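Local coordinates for putative Lipoprotein (Shewanella oneidensis, PDB 3U24), which is of unknown function but binds zinc and calcium ions and, as a DUF885 member of the Peptidase_MA clan, may be a zinc-dependent peptidase, at residues A[69-74]-A[99-104]; A[91-96]-A[426-431]; A[253-258]-A[432-437]; A[436-441]-A[558-563]. One frame throughout, in Å; residues are numbered along the deposited sequence.

Interaction 1 (A[69-74]-A[99-104]); sequences AFVKAQ and NLLSSM
Leu101 reaches from helix 88-111 toward Phe70, Val71 and Gln74 of helix 61-79, and the contact is almost wholly apolar. Its two methyl groups divide the work: CD1 rests 3.7 Å from Gln74 CB, while CD2 comes obliquely to the ring of Phe70, 3.8 Å from CE1. A branched leucine suits this place because one residue can serve two positions a helical turn apart. An alanine at Leu101 would probably open a gap between the helices and leave Phe70 CE1 and Gln74 CB without their methyl partners.

Beside it, Val71 CG2 lies 4.0 Å from Met104 CB, and the side chains of Val71 and Met104 run past each other in opposite senses. Met104, deposited as selenomethionine, bends at chi3 (61°), which places CE 4.2 Å from Phe70 CD1.

Within helix 61-79, Gln74 CG sits over the centre of the Phe70 ring, 3.6 Å above its plane. The Gln74 amide is polar but buried, and its NE2 donates to Asp35 on helix 25-39.

The axes approach to 9.6 Å and run at 148°, the arrangement of an antiparallel helical hairpin formed by successive helices.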
loop_
_atom_site.group_PDB
_atom_site.type_symbol
_atom_site.label_atom_id
_atom_site.label_comp_id
_atom_site.label_asym_id
_atom_site.label_seq_id
_atom_site.Cartn_x
_atom_site.Cartn_y
_atom_site.Cartn_z
ATOM N N ALA A 69 11.947 10.780 -23.067
ATOM C CA ALA A 69 11.502 10.738 -24.472
ATOM C C ALA A 69 10.192 9.909 -24.582
ATOM O O ALA A 69 9.338 10.197 -25.411
ATOM C CB ALA A 69 12.592 10.131 -25.384
ATOM N N PHE A 70 10.043 8.885 -23.753
ATOM C CA PHE A 70 8.815 8.106 -23.755
ATOM C C PHE A 70 7.654 8.935 -23.210
ATOM O O PHE A 70 6.589 8.901 -23.788
ATOM C CB PHE A 70 9.016 6.813 -22.979
ATOM C CG PHE A 70 7.767 6.051 -22.665
ATOM C CD1 PHE A 70 7.067 6.301 -21.492
ATOM C CD2 PHE A 70 7.333 5.038 -23.499
ATOM C CE1 PHE A 70 5.939 5.594 -21.173
ATOM C CE2 PHE A 70 6.223 4.293 -23.148
ATOM C CZ PHE A 70 5.517 4.585 -21.998
ATOM N N VAL A 71 7.870 9.665 -22.110
ATOM C CA VAL A 71 6.844 10.529 -21.552
ATOM C C VAL A 71 6.372 11.518 -22.630
ATOM O O VAL A 71 5.183 11.633 -22.909
ATOM C CB VAL A 71 7.348 11.276 -20.285
ATOM C CG1 VAL A 71 6.404 12.396 -19.911
ATOM C CG2 VAL A 71 7.529 10.291 -19.121
ATOM N N LYS A 72 7.313 12.223 -23.240
ATOM C CA LYS A 72 6.986 13.184 -24.298
ATOM C C LYS A 72 6.200 12.576 -25.455
ATOM O O LYS A 72 5.220 13.169 -25.879
ATOM C CB LYS A 72 8.244 13.900 -24.817
ATOM N N ALA A 73 6.599 11.414 -25.970
ATOM C CA ALA A 73 5.905 10.831 -27.118
ATOM C C ALA A 73 4.512 10.310 -26.725
ATOM O O ALA A 73 3.568 10.402 -27.529
ATOM C CB ALA A 73 6.719 9.695 -27.770
ATOM N N GLN A 74 4.370 9.741 -25.528
ATOM C CA GLN A 74 3.069 9.169 -25.154
ATOM C C GLN A 74 2.121 10.281 -24.789
ATOM O O GLN A 74 0.932 10.246 -25.155
ATOM C CB GLN A 74 3.161 8.173 -24.040
ATOM C CG GLN A 74 4.042 6.983 -24.356
ATOM C CD GLN A 74 3.531 6.135 -25.505
ATOM O OE1 GLN A 74 2.320 6.026 -25.723
ATOM N NE2 GLN A 74 4.455 5.548 -26.245
ATOM N N ASN A 99 -1.617 11.248 -15.573
ATOM C CA ASN A 99 -1.022 11.399 -14.281
ATOM C C ASN A 99 0.239 10.524 -14.081
ATOM O O ASN A 99 1.224 10.991 -13.539
ATOM C CB ASN A 99 -2.041 11.053 -13.174
ATOM C CG ASN A 99 -1.502 11.379 -11.795
ATOM O OD1 ASN A 99 -1.281 12.536 -11.486
ATOM N ND2 ASN A 99 -1.238 10.365 -10.995
ATOM N N LEU A 100 0.193 9.258 -14.486
ATOM C CA LEU A 100 1.372 8.419 -14.406
ATOM C C LEU A 100 2.528 9.050 -15.208
ATOM O O LEU A 100 3.670 9.144 -14.720
ATOM C CB LEU A 100 1.076 7.019 -14.939
ATOM C CG LEU A 100 2.257 6.053 -15.030
ATOM C CD1 LEU A 100 2.653 5.642 -13.618
ATOM C CD2 LEU A 100 1.854 4.878 -15.913
ATOM N N LEU A 101 2.233 9.495 -16.426
ATOM C CA LEU A 101 3.248 10.137 -17.246
ATOM C C LEU A 101 3.828 11.397 -16.560
ATOM O O LEU A 101 5.055 11.565 -16.475
ATOM C CB LEU A 101 2.736 10.422 -18.685
ATOM C CG LEU A 101 2.460 9.194 -19.594
ATOM C CD1 LEU A 101 1.800 9.582 -20.929
ATOM C CD2 LEU A 101 3.718 8.361 -19.834
ATOM N N SER A 102 2.980 12.280 -16.065
ATOM C CA SER A 102 3.479 13.490 -15.434
ATOM C C SER A 102 4.318 13.145 -14.225
ATOM O O SER A 102 5.320 13.773 -13.954
ATOM C CB SER A 102 2.332 14.437 -15.027
ATOM O OG SER A 102 1.707 14.940 -16.187
ATOM N N SER A 103 3.924 12.142 -13.487
ATOM C CA SER A 103 4.672 11.825 -12.293
ATOM C C SER A 103 6.010 11.155 -12.597
ATOM O O SER A 103 6.949 11.357 -11.872
ATOM C CB SER A 103 3.840 10.995 -11.341
ATOM O OG SER A 103 3.744 9.696 -11.839
HETATM N N MSE A 104 6.097 10.380 -13.658
HETATM C CA MSE A 104 7.406 9.861 -14.129
HETATM C C MSE A 104 8.390 10.979 -14.452
HETATM O O MSE A 104 9.547 10.946 -13.995
HETATM C CB MSE A 104 7.278 8.909 -15.324
HETATM C CG MSE A 104 6.562 7.579 -14.987
HETATM SE SE MSE A 104 5.959 6.552 -16.565
HETATM C CE MSE A 104 7.730 6.295 -17.348
#

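Interaction 2 (A[91-96]-A[426-431]); sequences TIDYHL and SLVKSL. With ZN (zinc ion), chain C.
Asp93 and Ser426 join the two segments by a direct hydrogen bond. Ser426 OG donates to Asp93 OD1 (3.0 Å), meeting it on the syn side, 19° out of the carboxylate plane. The same hydroxyl oxygen accepts from Lys429 N (3.0 Å), so Ser426, as N-cap, both caps helix 427-432 through its oxygen and donates its hydroxyl hydrogen to the acid. A second link runs through a water that accepts from Val428 N at 3.0 Å and donates weakly to Asp93 OD2. The carboxylate thus faces the amino end of a helix, which would be expected to favour its negative charge. An alanine at Asp93 would probably leave Ser426 OG without its acceptor and its turning less restrained.

Apolar contacts flank this polar centre. Val428 CB packs against Asp93 CG (3.7 Å), and its CG1 lies 4.0 Å from Leu96 CB. The long aliphatic part of Lys429 suits a buried place: in the conformer described, one of two, CD touches Ile92 CG2 at 3.9 Å and CG meets Leu96 CD1, while NZ continues to the carbonyls of Tyr558 and Ser424.

Away from the interface, His95 NE2 binds a zinc ion at 2.0 Å, with ND1 donating to Thr91 O.

The contact is typical of a capped helix start docked on a neighbouring helix, here with axes at 48°, with an aspartate of that neighbour accepting from the N-cap serine.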
loop_
_atom_site.group_PDB
_atom_site.type_symbol
_atom_site.label_atom_id
_atom_site.label_comp_id
_atom_site.label_asym_id
_atom_site.label_seq_id
_atom_site.Cartn_x
_atom_site.Cartn_y
_atom_site.Cartn_z
ATOM N N THR A 91 -12.188 7.394 -19.969
ATOM C CA THR A 91 -11.759 8.671 -19.411
ATOM C C THR A 91 -10.965 8.436 -18.124
ATOM O O THR A 91 -9.979 9.103 -17.855
ATOM C CB THR A 91 -12.924 9.693 -19.258
ATOM O OG1 THR A 91 -12.352 10.982 -18.983
ATOM C CG2 THR A 91 -13.846 9.353 -18.142
ATOM N N ILE A 92 -11.352 7.430 -17.367
ATOM C CA ILE A 92 -10.541 7.000 -16.199
ATOM C C ILE A 92 -9.142 6.558 -16.629
ATOM O O ILE A 92 -8.145 7.074 -16.110
ATOM C CB ILE A 92 -11.248 5.927 -15.365
ATOM C CG1 ILE A 92 -12.484 6.566 -14.684
ATOM C CG2 ILE A 92 -10.275 5.335 -14.337
ATOM C CD1 ILE A 92 -13.532 5.559 -14.249
ATOM N N ASP A 93 -9.065 5.679 -17.622
ATOM C CA ASP A 93 -7.770 5.279 -18.166
ATOM C C ASP A 93 -6.946 6.472 -18.695
ATOM O O ASP A 93 -5.723 6.540 -18.469
ATOM C CB ASP A 93 -7.931 4.206 -19.246
ATOM C CG ASP A 93 -8.481 2.878 -18.681
ATOM O OD1 ASP A 93 -8.620 2.782 -17.445
ATOM O OD2 ASP A 93 -8.782 1.951 -19.460
ATOM N N TYR A 94 -7.612 7.401 -19.379
ATOM C CA TYR A 94 -6.949 8.567 -19.921
ATOM C C TYR A 94 -6.253 9.303 -18.774
ATOM O O TYR A 94 -5.062 9.588 -18.855
ATOM C CB TYR A 94 -7.952 9.506 -20.631
ATOM C CG TYR A 94 -7.346 10.750 -21.228
ATOM C CD1 TYR A 94 -6.912 11.788 -20.432
ATOM C CD2 TYR A 94 -7.224 10.898 -22.606
ATOM C CE1 TYR A 94 -6.349 12.925 -20.984
ATOM C CE2 TYR A 94 -6.695 12.047 -23.156
ATOM C CZ TYR A 94 -6.244 13.048 -22.331
ATOM O OH TYR A 94 -5.697 14.195 -22.867
ATOM N N HIS A 95 -7.003 9.586 -17.708
ATOM C CA HIS A 95 -6.462 10.345 -16.607
ATOM C C HIS A 95 -5.382 9.615 -15.816
ATOM O O HIS A 95 -4.374 10.217 -15.409
ATOM C CB HIS A 95 -7.586 10.873 -15.721
ATOM C CG HIS A 95 -8.341 11.976 -16.355
ATOM N ND1 HIS A 95 -9.352 11.757 -17.265
ATOM C CD2 HIS A 95 -8.176 13.341 -16.273
ATOM C CE1 HIS A 95 -9.826 12.938 -17.684
ATOM N NE2 HIS A 95 -9.123 13.909 -17.060
ATOM N N LEU A 96 -5.566 8.327 -15.594
ATOM C CA LEU A 96 -4.561 7.533 -14.941
ATOM C C LEU A 96 -3.268 7.526 -15.761
ATOM O O LEU A 96 -2.203 7.690 -15.193
ATOM C CB LEU A 96 -5.066 6.124 -14.724
ATOM C CG LEU A 96 -6.168 5.925 -13.676
ATOM C CD1 LEU A 96 -6.522 4.415 -13.684
ATOM C CD2 LEU A 96 -5.789 6.434 -12.267
ATOM N N SER A 426 -10.246 -2.825 -16.488
ATOM C CA SER A 426 -9.348 -2.460 -17.560
ATOM C C SER A 426 -7.935 -2.735 -17.122
ATOM O O SER A 426 -7.618 -2.667 -15.927
ATOM C CB SER A 426 -9.497 -0.991 -17.945
ATOM O OG SER A 426 -8.758 -0.177 -17.074
ATOM N N LEU A 427 -7.084 -3.039 -18.092
ATOM C CA LEU A 427 -5.678 -3.286 -17.812
ATOM C C LEU A 427 -5.053 -2.082 -17.112
ATOM O O LEU A 427 -4.424 -2.233 -16.099
ATOM C CB LEU A 427 -4.936 -3.654 -19.108
ATOM C CG LEU A 427 -3.560 -4.355 -18.989
ATOM C CD1 LEU A 427 -3.543 -5.499 -17.973
ATOM C CD2 LEU A 427 -3.113 -4.873 -20.362
ATOM N N VAL A 428 -5.291 -0.870 -17.612
ATOM C CA VAL A 428 -4.776 0.341 -16.977
ATOM C C VAL A 428 -5.174 0.514 -15.499
ATOM O O VAL A 428 -4.328 0.828 -14.680
ATOM C CB VAL A 428 -5.125 1.589 -17.809
ATOM C CG1 VAL A 428 -4.747 2.872 -17.075
ATOM C CG2 VAL A 428 -4.404 1.499 -19.153
ATOM N N LYS A 429 -6.441 0.304 -15.162
ATOM C CA LYS A 429 -6.876 0.394 -13.773
ATOM C C LYS A 429 -6.273 -0.695 -12.934
ATOM O O LYS A 429 -5.966 -0.460 -11.775
ATOM C CB LYS A 429 -8.394 0.310 -13.622
ATOM C CG LYS A 429 -9.158 1.445 -14.265
ATOM C CD LYS A 429 -10.597 1.505 -13.750
ATOM C CE LYS A 429 -11.412 0.294 -14.160
ATOM N NZ LYS A 429 -12.818 0.711 -14.362
ATOM N N SER A 430 -6.124 -1.892 -13.489
ATOM C CA SER A 430 -5.542 -2.990 -12.730
ATOM C C SER A 430 -4.081 -2.687 -12.403
ATOM O O SER A 430 -3.670 -2.891 -11.303
ATOM C CB SER A 430 -5.673 -4.319 -13.479
ATOM O OG SER A 430 -7.036 -4.683 -13.573
ATOM N N LEU A 431 -3.335 -2.112 -13.344
ATOM C CA LEU A 431 -1.934 -1.778 -13.119
ATOM C C LEU A 431 -1.716 -0.502 -12.330
ATOM O O LEU A 431 -0.792 -0.422 -11.529
ATOM C CB LEU A 431 -1.216 -1.657 -14.458
ATOM C CG LEU A 431 -1.182 -2.900 -15.348
ATOM C CD1 LEU A 431 -0.636 -2.573 -16.751
ATOM C CD2 LEU A 431 -0.370 -4.003 -14.699
HETATM ZN ZN ZN C . -9.339 15.847 -17.432
HETATM O O HOH W 1 -6.704 -0.506 -20.257
HETATM O O HOH W 2 -11.587 16.350 -18.492
#

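Interaction 3 (A[253-258]-A[432-437]); sequences DIQAGM and FGNGAM
Asn434 points its carboxamide toward the end of helix 243-254 and uses both branches of it. CG stands anti to the backbone N (chi1 -175°), and from there ND2 donates to Ile254 O at 2.9 Å. The donor stands well above the plane of that carbonyl, 56° out of it, and the acceptor is tilted 16° from the amide plane of Asn434. The other branch turns back on its own segment: OD1 accepts from Met437 N (2.9 Å), the capping bond of helix 435-451. Asparagine fits because a single flat group supplies an acceptor for a helix start and a donor for a helix end, and bonding at both branches fixes its rotation.

Alongside, Ile254 and Ala436 meet by methyl groups. Ile254 sets out away from the facing segment, yet its CG2 branch comes within 3.9 Å of Ala436 CB, which is directed toward it. The small alanine lets the backbones approach closely at this point.

Two waters extend the polar contact. One donates to Asp253 O and accepts from Ala436 N (2.8 Å), linking the segments backbone to backbone. The other donates to Gln255 OE1 at 2.8 Å and accepts from Asn434 ND2. Gln255 has a positive phi, turning the chain out of the helix just where Ile254 O is bound.

The chemistry is that of two helix ends joined in complementary fashion: carbonyls from the C-terminal end of one helix and amides from the N-terminal end of the other share one asparagine and bridging water, and the opposed partial charges of the ends probably favour the arrangement.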
loop_
_atom_site.group_PDB
_atom_site.type_symbol
_atom_site.label_atom_id
_atom_site.label_comp_id
_atom_site.label_asym_id
_atom_site.label_seq_id
_atom_site.Cartn_x
_atom_site.Cartn_y
_atom_site.Cartn_z
ATOM N N ASP A 253 0.417 10.911 -6.260
ATOM C CA ASP A 253 0.167 9.600 -5.670
ATOM C C ASP A 253 -1.298 9.427 -5.268
ATOM O O ASP A 253 -1.881 8.373 -5.515
ATOM C CB ASP A 253 1.025 9.395 -4.402
ATOM C CG ASP A 253 2.516 9.237 -4.691
ATOM O OD1 ASP A 253 2.902 9.186 -5.884
ATOM O OD2 ASP A 253 3.312 9.125 -3.704
ATOM N N ILE A 254 -1.886 10.431 -4.600
ATOM C CA ILE A 254 -3.225 10.290 -4.002
ATOM C C ILE A 254 -4.321 10.782 -4.955
ATOM O O ILE A 254 -5.382 10.202 -5.056
ATOM C CB ILE A 254 -3.273 11.100 -2.713
ATOM C CG1 ILE A 254 -2.171 10.635 -1.739
ATOM C CG2 ILE A 254 -4.629 11.018 -2.030
ATOM C CD1 ILE A 254 -2.236 9.181 -1.276
ATOM N N GLN A 255 -4.027 11.845 -5.685
ATOM C CA GLN A 255 -4.954 12.446 -6.609
ATOM C C GLN A 255 -6.225 12.850 -5.909
ATOM O O GLN A 255 -7.318 12.703 -6.434
ATOM C CB GLN A 255 -5.226 11.533 -7.819
ATOM C CG GLN A 255 -4.021 11.248 -8.680
ATOM C CD GLN A 255 -4.372 10.485 -9.945
ATOM O OE1 GLN A 255 -4.159 9.255 -10.025
ATOM N NE2 GLN A 255 -4.875 11.184 -10.930
ATOM N N ALA A 256 -6.061 13.387 -4.724
ATOM C CA ALA A 256 -7.163 13.913 -3.930
ATOM C C ALA A 256 -7.661 15.205 -4.556
ATOM O O ALA A 256 -6.953 15.899 -5.331
ATOM C CB ALA A 256 -6.693 14.217 -2.511
ATOM N N GLY A 257 -8.877 15.524 -4.155
ATOM C CA GLY A 257 -9.541 16.752 -4.492
ATOM C C GLY A 257 -9.275 17.844 -3.484
ATOM O O GLY A 257 -10.079 18.743 -3.350
HETATM N N MSE A 258 -8.162 17.762 -2.772
HETATM C CA MSE A 258 -7.719 18.839 -1.871
HETATM C C MSE A 258 -6.185 18.777 -1.753
HETATM O O MSE A 258 -5.559 17.808 -2.244
HETATM C CB MSE A 258 -8.387 18.680 -0.513
HETATM C CG MSE A 258 -7.921 17.464 0.259
HETATM SE SE MSE A 258 -8.898 17.106 1.955
HETATM C CE MSE A 258 -10.226 15.745 1.424
ATOM N N PHE A 432 -2.526 0.524 -12.555
ATOM C CA PHE A 432 -2.192 1.848 -12.035
ATOM C C PHE A 432 -3.303 2.485 -11.283
ATOM O O PHE A 432 -3.393 3.701 -11.258
ATOM C CB PHE A 432 -1.803 2.798 -13.156
ATOM C CG PHE A 432 -0.767 2.249 -14.042
ATOM C CD1 PHE A 432 0.463 1.932 -13.539
ATOM C CD2 PHE A 432 -1.021 2.030 -15.354
ATOM C CE1 PHE A 432 1.432 1.389 -14.349
ATOM C CE2 PHE A 432 -0.061 1.496 -16.186
ATOM C CZ PHE A 432 1.160 1.143 -15.675
ATOM N N GLY A 433 -4.096 1.670 -10.609
ATOM C CA GLY A 433 -5.266 2.153 -9.881
ATOM C C GLY A 433 -4.904 2.882 -8.610
ATOM O O GLY A 433 -3.783 2.841 -8.184
ATOM N N ASN A 434 -5.881 3.528 -7.997
ATOM C CA ASN A 434 -5.619 4.476 -6.908
ATOM C C ASN A 434 -5.748 3.816 -5.571
ATOM O O ASN A 434 -6.808 3.381 -5.205
ATOM C CB ASN A 434 -6.609 5.645 -7.052
ATOM C CG ASN A 434 -6.383 6.742 -6.069
ATOM O OD1 ASN A 434 -7.091 6.836 -5.068
ATOM N ND2 ASN A 434 -5.420 7.596 -6.348
ATOM N N GLY A 435 -4.645 3.743 -4.842
ATOM C CA GLY A 435 -4.599 3.145 -3.520
ATOM C C GLY A 435 -5.456 3.889 -2.507
ATOM O O GLY A 435 -6.075 3.274 -1.631
ATOM N N ALA A 436 -5.508 5.206 -2.610
ATOM C CA ALA A 436 -6.330 5.987 -1.691
ATOM C C ALA A 436 -7.799 5.588 -1.770
ATOM O O ALA A 436 -8.468 5.582 -0.768
ATOM C CB ALA A 436 -6.198 7.473 -1.988
HETATM N N MSE A 437 -8.324 5.339 -2.977
HETATM C CA MSE A 437 -9.740 4.957 -3.140
HETATM C C MSE A 437 -9.967 3.593 -2.519
HETATM O O MSE A 437 -10.901 3.426 -1.782
HETATM C CB MSE A 437 -10.162 4.968 -4.624
HETATM C CG MSE A 437 -11.608 4.516 -4.907
HETATM SE SE MSE A 437 -11.733 2.549 -5.003
HETATM C CE MSE A 437 -13.709 2.412 -5.165
HETATM O O HOH W 3 -3.282 6.340 -3.778
HETATM O O HOH W 4 -3.099 7.240 -8.379
#

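Interaction 4 (A[436-441]-A[558-563]); sequences AMVEGW and YGSAPV. With ZN (zinc ion), chain F.
The helix that carries zinc ligand Glu439 is backed by the loop 558-563, against which Met437 and Val438 lie. Met437, deposited as selenomethionine, supplies the largest share of the contact. Its chain starts anti to the backbone N (chi1 177°) and bends at chi2 (-83°), placing SE 3.9 Å from Ser560 CA. The methyl end, CE, lies 3.8 Å from Gly559 O. Nearer the backbone the fit is tight, with CG only 3.2 Å from Ala561 O, while CB meets Val563 CG2 at 3.8 Å, the side chains of Met437 and Val563 crossing at about a right angle. A long unbranched side chain suits this place because it can follow the curve of a loop. Val438 adds a smaller touch, its CG2 branch lying 3.5 Å from Ser560 OG.

The loop has its own constraints. Gly559 adopts a positive phi, which favours glycine, Ser560 is the centre of an inverse gamma turn, and Pro562 takes the N-cap position before helix 563-571.

On the same helix but directed elsewhere, Glu439 grips the zinc ion with both carboxylate oxygens, OE1 at 2.1 Å and OE2 somewhat farther. His408, His414 and a water complete the site. Two histidines and a glutamate from a later helix make up a ligand set of the same residue types as in gluzincin metallopeptidases, consistent with membership of the Peptidase_MA clan, though the histidine spacing differs from HExxH.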
loop_
_atom_site.group_PDB
_atom_site.type_symbol
_atom_site.label_atom_id
_atom_site.label_comp_id
_atom_site.label_asym_id
_atom_site.label_seq_id
_atom_site.Cartn_x
_atom_site.Cartn_y
_atom_site.Cartn_z
ATOM N N ALA A 436 -5.508 5.206 -2.610
ATOM C CA ALA A 436 -6.330 5.987 -1.691
ATOM C C ALA A 436 -7.799 5.588 -1.770
ATOM O O ALA A 436 -8.468 5.582 -0.768
ATOM C CB ALA A 436 -6.198 7.473 -1.988
HETATM N N MSE A 437 -8.324 5.339 -2.977
HETATM C CA MSE A 437 -9.740 4.957 -3.140
HETATM C C MSE A 437 -9.967 3.593 -2.519
HETATM O O MSE A 437 -10.901 3.426 -1.782
HETATM C CB MSE A 437 -10.162 4.968 -4.624
HETATM C CG MSE A 437 -11.608 4.516 -4.907
HETATM SE SE MSE A 437 -11.733 2.549 -5.003
HETATM C CE MSE A 437 -13.709 2.412 -5.165
ATOM N N VAL A 438 -9.057 2.647 -2.769
ATOM C CA VAL A 438 -9.198 1.257 -2.339
ATOM C C VAL A 438 -9.173 1.189 -0.821
ATOM O O VAL A 438 -10.075 0.623 -0.166
ATOM C CB VAL A 438 -8.091 0.372 -2.987
ATOM C CG1 VAL A 438 -7.943 -0.998 -2.286
ATOM C CG2 VAL A 438 -8.320 0.270 -4.512
ATOM N N GLU A 439 -8.206 1.859 -0.235
ATOM C CA GLU A 439 -8.141 1.912 1.222
ATOM C C GLU A 439 -9.239 2.787 1.829
ATOM O O GLU A 439 -9.829 2.399 2.846
ATOM C CB GLU A 439 -6.769 2.386 1.702
ATOM C CG GLU A 439 -5.736 1.298 1.607
ATOM C CD GLU A 439 -6.096 0.059 2.443
ATOM O OE1 GLU A 439 -6.838 0.172 3.469
ATOM O OE2 GLU A 439 -5.601 -1.032 2.074
ATOM N N GLY A 440 -9.480 3.966 1.244
ATOM C CA GLY A 440 -10.538 4.855 1.733
ATOM C C GLY A 440 -11.897 4.169 1.801
ATOM O O GLY A 440 -12.627 4.337 2.766
ATOM N N TRP A 441 -12.215 3.377 0.776
ATOM C CA TRP A 441 -13.427 2.590 0.784
ATOM C C TRP A 441 -13.468 1.662 1.993
ATOM O O TRP A 441 -14.493 1.585 2.695
ATOM C CB TRP A 441 -13.593 1.792 -0.514
ATOM C CG TRP A 441 -14.705 0.823 -0.405
ATOM C CD1 TRP A 441 -14.626 -0.527 -0.100
ATOM C CD2 TRP A 441 -16.149 1.114 -0.460
ATOM N NE1 TRP A 441 -15.877 -1.080 -0.012
ATOM C CE2 TRP A 441 -16.831 -0.149 -0.206
ATOM C CE3 TRP A 441 -16.907 2.246 -0.707
ATOM C CZ2 TRP A 441 -18.209 -0.250 -0.209
ATOM C CZ3 TRP A 441 -18.291 2.141 -0.658
ATOM C CH2 TRP A 441 -18.924 0.921 -0.433
ATOM N N TYR A 558 -17.063 1.984 -10.910
ATOM C CA TYR A 558 -15.964 2.535 -11.693
ATOM C C TYR A 558 -14.622 1.831 -11.439
ATOM O O TYR A 558 -13.640 2.097 -12.133
ATOM C CB TYR A 558 -15.829 4.033 -11.363
ATOM C CG TYR A 558 -17.066 4.820 -11.725
ATOM C CD1 TYR A 558 -17.224 5.330 -13.003
ATOM C CD2 TYR A 558 -18.082 5.002 -10.831
ATOM C CE1 TYR A 558 -18.343 6.033 -13.357
ATOM C CE2 TYR A 558 -19.217 5.708 -11.176
ATOM C CZ TYR A 558 -19.330 6.229 -12.431
ATOM O OH TYR A 558 -20.460 6.921 -12.803
ATOM N N GLY A 559 -14.575 0.948 -10.452
ATOM C CA GLY A 559 -13.311 0.332 -10.056
ATOM C C GLY A 559 -12.408 1.317 -9.322
ATOM O O GLY A 559 -12.855 2.358 -8.839
ATOM N N SER A 560 -11.120 1.011 -9.317
ATOM C CA SER A 560 -10.132 1.692 -8.492
ATOM C C SER A 560 -9.644 3.056 -9.060
ATOM O O SER A 560 -8.458 3.327 -9.133
ATOM C CB SER A 560 -8.965 0.707 -8.272
ATOM O OG SER A 560 -9.491 -0.541 -7.720
ATOM N N ALA A 561 -10.579 3.899 -9.457
ATOM C CA ALA A 561 -10.267 5.238 -9.914
ATOM C C ALA A 561 -10.173 6.110 -8.668
ATOM O O ALA A 561 -10.784 5.805 -7.665
ATOM C CB ALA A 561 -11.347 5.805 -10.844
ATOM N N PRO A 562 -9.421 7.213 -8.758
ATOM C CA PRO A 562 -9.372 8.175 -7.683
ATOM C C PRO A 562 -10.777 8.659 -7.343
ATOM O O PRO A 562 -11.605 8.910 -8.251
ATOM C CB PRO A 562 -8.571 9.343 -8.279
ATOM C CG PRO A 562 -7.795 8.759 -9.419
ATOM C CD PRO A 562 -8.685 7.669 -9.957
ATOM N N VAL A 563 -11.027 8.829 -6.054
ATOM C CA VAL A 563 -12.328 9.260 -5.609
ATOM C C VAL A 563 -12.841 10.549 -6.313
ATOM O O VAL A 563 -14.032 10.642 -6.654
ATOM C CB VAL A 563 -12.340 9.452 -4.090
ATOM C CG1 VAL A 563 -13.716 9.936 -3.619
ATOM C CG2 VAL A 563 -11.901 8.153 -3.387
HETATM ZN ZN ZN F . -7.070 -1.932 3.815
HETATM O O HOH W 5 -5.755 -3.479 4.483
#

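In the fold
From the N terminus, interaction 1 closes the shortest loop, tying helix 61-79 to helix 88-111. Before it closes, interaction 2 opens on the same helix 88-111 and reaches some 330 residues on to helix 427-432, so the two cross. Interaction 3 starts at the end of helix 243-254 and closes on 432-437, just after interaction 2, and these cross as well. Interaction 4 begins where interaction 3 ends, sharing Ala436 and Met437, and runs to the loop before helix 563-571; none of the four nests. Packing of Ile92 on Ala561 and a probable hydrogen bond, Asn434 N to Ser560 O, carry the network onward, joining the N-terminal helices to the zinc-bearing helix 435-451 and the C-terminal loop.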